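Long-range contact in beta-lactamase II (PDB 6V3U), which probably hydrolyses the ring of beta-lactam antibiotics to substituted beta-amino acids, as a zinc-dependent class B enzyme: residues 66-71 against 101-106. Sequence-based numbering, arbitrary orientation.
Sequences WTDEQT and GMAALH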
loop_
_atom_site.group_PDB
_atom_site.type_symbol
_atom_site.label_atom_id
_atom_site.label_comp_id
_atom_site.label_asym_id
_atom_site.label_seq_id
_atom_site.Cartn_x
_atom_site.Cartn_y
_atom_site.Cartn_z
ATOM N N TRP A 66 -10.302 -5.788 -16.870
ATOM C CA TRP A 66 -10.810 -4.544 -16.303
ATOM C C TRP A 66 -12.313 -4.409 -16.512
ATOM O O TRP A 66 -13.050 -4.042 -15.590
ATOM C CB TRP A 66 -10.082 -3.347 -16.920
ATOM C CG TRP A 66 -8.703 -3.070 -16.381
ATOM C CD1 TRP A 66 -7.524 -3.218 -17.047
ATOM C CD2 TRP A 66 -8.366 -2.560 -15.071
ATOM N NE1 TRP A 66 -6.472 -2.836 -16.239
ATOM C CE2 TRP A 66 -6.962 -2.436 -15.021
ATOM C CE3 TRP A 66 -9.116 -2.206 -13.943
ATOM C CZ2 TRP A 66 -6.287 -1.973 -13.885
ATOM C CZ3 TRP A 66 -8.438 -1.733 -12.801
ATOM C CH2 TRP A 66 -7.040 -1.628 -12.787
ATOM N N THR A 67 -12.791 -4.704 -17.728
ATOM C CA THR A 67 -14.161 -4.402 -18.101
ATOM C C THR A 67 -14.919 -5.658 -18.505
ATOM O O THR A 67 -14.342 -6.665 -18.939
ATOM C CB THR A 67 -14.223 -3.399 -19.263
ATOM O OG1 THR A 67 -13.660 -4.001 -20.434
ATOM C CG2 THR A 67 -13.459 -2.121 -18.918
ATOM N N ASP A 68 -16.242 -5.564 -18.361
ATOM C CA ASP A 68 -17.143 -6.585 -18.882
ATOM C C ASP A 68 -16.797 -6.939 -20.328
ATOM O O ASP A 68 -16.619 -8.114 -20.668
ATOM C CB ASP A 68 -18.588 -6.086 -18.773
ATOM C CG ASP A 68 -19.608 -7.083 -19.322
ATOM O OD1 ASP A 68 -20.138 -7.896 -18.532
ATOM O OD2 ASP A 68 -19.884 -7.050 -20.542
ATOM N N GLU A 69 -16.664 -5.925 -21.190
ATOM C CA GLU A 69 -16.469 -6.190 -22.615
ATOM C C GLU A 69 -15.112 -6.826 -22.892
ATOM O O GLU A 69 -14.989 -7.648 -23.811
ATOM C CB GLU A 69 -16.627 -4.903 -23.422
ATOM C CG GLU A 69 -15.725 -3.762 -22.959
ATOM C CD GLU A 69 -15.841 -2.535 -23.845
ATOM O OE1 GLU A 69 -16.647 -2.559 -24.804
ATOM O OE2 GLU A 69 -15.122 -1.547 -23.578
ATOM N N GLN A 70 -14.087 -6.458 -22.119
ATOM C CA GLN A 70 -12.800 -7.140 -22.222
ATOM C C GLN A 70 -12.903 -8.580 -21.755
ATOM O O GLN A 70 -12.240 -9.463 -22.315
ATOM C CB GLN A 70 -11.736 -6.394 -21.408
ATOM C CG GLN A 70 -11.274 -5.105 -22.075
ATOM C CD GLN A 70 -10.296 -4.306 -21.229
ATOM O OE1 GLN A 70 -10.146 -4.551 -20.026
ATOM N NE2 GLN A 70 -9.619 -3.348 -21.859
ATOM N N THR A 71 -13.723 -8.835 -20.729
ATOM C CA THR A 71 -13.880 -10.193 -20.210
ATOM C C THR A 71 -14.678 -11.066 -21.186
ATOM O O THR A 71 -14.334 -12.237 -21.415
ATOM C CB THR A 71 -14.533 -10.134 -18.822
ATOM O OG1 THR A 71 -13.666 -9.430 -17.903
ATOM C CG2 THR A 71 -14.788 -11.529 -18.274
ATOM N N GLY A 101 -16.826 -6.880 -14.935
ATOM C CA GLY A 101 -16.345 -8.140 -15.480
ATOM C C GLY A 101 -17.071 -9.358 -14.937
ATOM O O GLY A 101 -17.053 -10.422 -15.560
HETATM N N MSE A 102 -17.712 -9.227 -13.778
HETATM C CA MSE A 102 -18.500 -10.318 -13.207
HETATM C C MSE A 102 -19.763 -10.566 -14.020
HETATM O O MSE A 102 -20.228 -11.700 -14.128
HETATM C CB MSE A 102 -18.879 -10.012 -11.757
HETATM C CG MSE A 102 -17.718 -10.036 -10.788
HETATM SE SE MSE A 102 -17.008 -11.831 -10.518
HETATM C CE MSE A 102 -18.552 -12.659 -9.674
ATOM N N ALA A 103 -20.317 -9.486 -14.580
ATOM C CA ALA A 103 -21.550 -9.604 -15.350
ATOM C C ALA A 103 -21.368 -10.529 -16.545
ATOM O O ALA A 103 -22.252 -11.336 -16.852
ATOM C CB ALA A 103 -22.022 -8.222 -15.804
ATOM N N ALA A 104 -20.224 -10.436 -17.230
ATOM C CA ALA A 104 -19.981 -11.313 -18.373
ATOM C C ALA A 104 -19.901 -12.772 -17.940
ATOM O O ALA A 104 -20.382 -13.666 -18.647
ATOM C CB ALA A 104 -18.699 -10.895 -19.098
ATOM N N LEU A 105 -19.303 -13.032 -16.777
ATOM C CA LEU A 105 -19.198 -14.403 -16.285
ATOM C C LEU A 105 -20.569 -14.980 -15.964
ATOM O O LEU A 105 -20.879 -16.118 -16.334
ATOM C CB LEU A 105 -18.309 -14.452 -15.046
ATOM C CG LEU A 105 -16.819 -14.212 -15.254
ATOM C CD1 LEU A 105 -16.071 -14.412 -13.926
ATOM C CD2 LEU A 105 -16.294 -15.139 -16.348
ATOM N N HIS A 106 -21.399 -14.213 -15.256
ATOM C CA HIS A 106 -22.721 -14.702 -14.897
ATOM C C HIS A 106 -23.627 -14.846 -16.112
ATOM O O HIS A 106 -24.579 -15.630 -16.062
ATOM C CB HIS A 106 -23.351 -13.784 -13.845
ATOM C CG HIS A 106 -22.622 -13.789 -12.538
ATOM N ND1 HIS A 106 -22.413 -14.942 -11.809
ATOM C CD2 HIS A 106 -22.031 -12.791 -11.837
ATOM C CE1 HIS A 106 -21.729 -14.654 -10.715
ATOM N NE2 HIS A 106 -21.488 -13.355 -10.707
#
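Thr71 lies against Gly101 and Ala104. Thr71 CB stands 4.1 Å from Gly101 O, and from there the methyl and the hydroxyl part company. With CG2 anti to the backbone N (OG1 at chi1 -63°), the methyl runs on to the second helix, Thr71 CG2 lying 3.7 Å from Gly101 O and 4.0 Å from Ala104 CB, with Leu105 CD2 a little farther off. Thr71 OG1 passes 3.8 Å from Gly101 CA. Thr71 OG1 donates to Thr67 O at 3.0 Å, arriving from above the carbonyl plane, and accepts from Ala65 N; Thr67 O takes the helical bond from Thr71 N as well. Asp68 reaches across to the other helix: Asp68 OD1 sits 2.9 Å from Ala104 N, at too poor an angle for a hydrogen bond, and 3.3 Å from Ala103 CB. Asp68 OD2 is close to the like-charged Glu72 OE2; Glu69 and Glu72 bind calcium in a structure of this protein, though none is bound here, and such an ion would probably ease the repulsion. Thr67 OG1 N-caps helix 68-82, accepting from Gln70 N. The contact joins the N-terminal parts of helices 68-82 and 101-107, which follow neighbouring parallel strands 58-62 and 86-90 in the alpha-beta/beta-alpha sandwich of metallo-beta-lactamases.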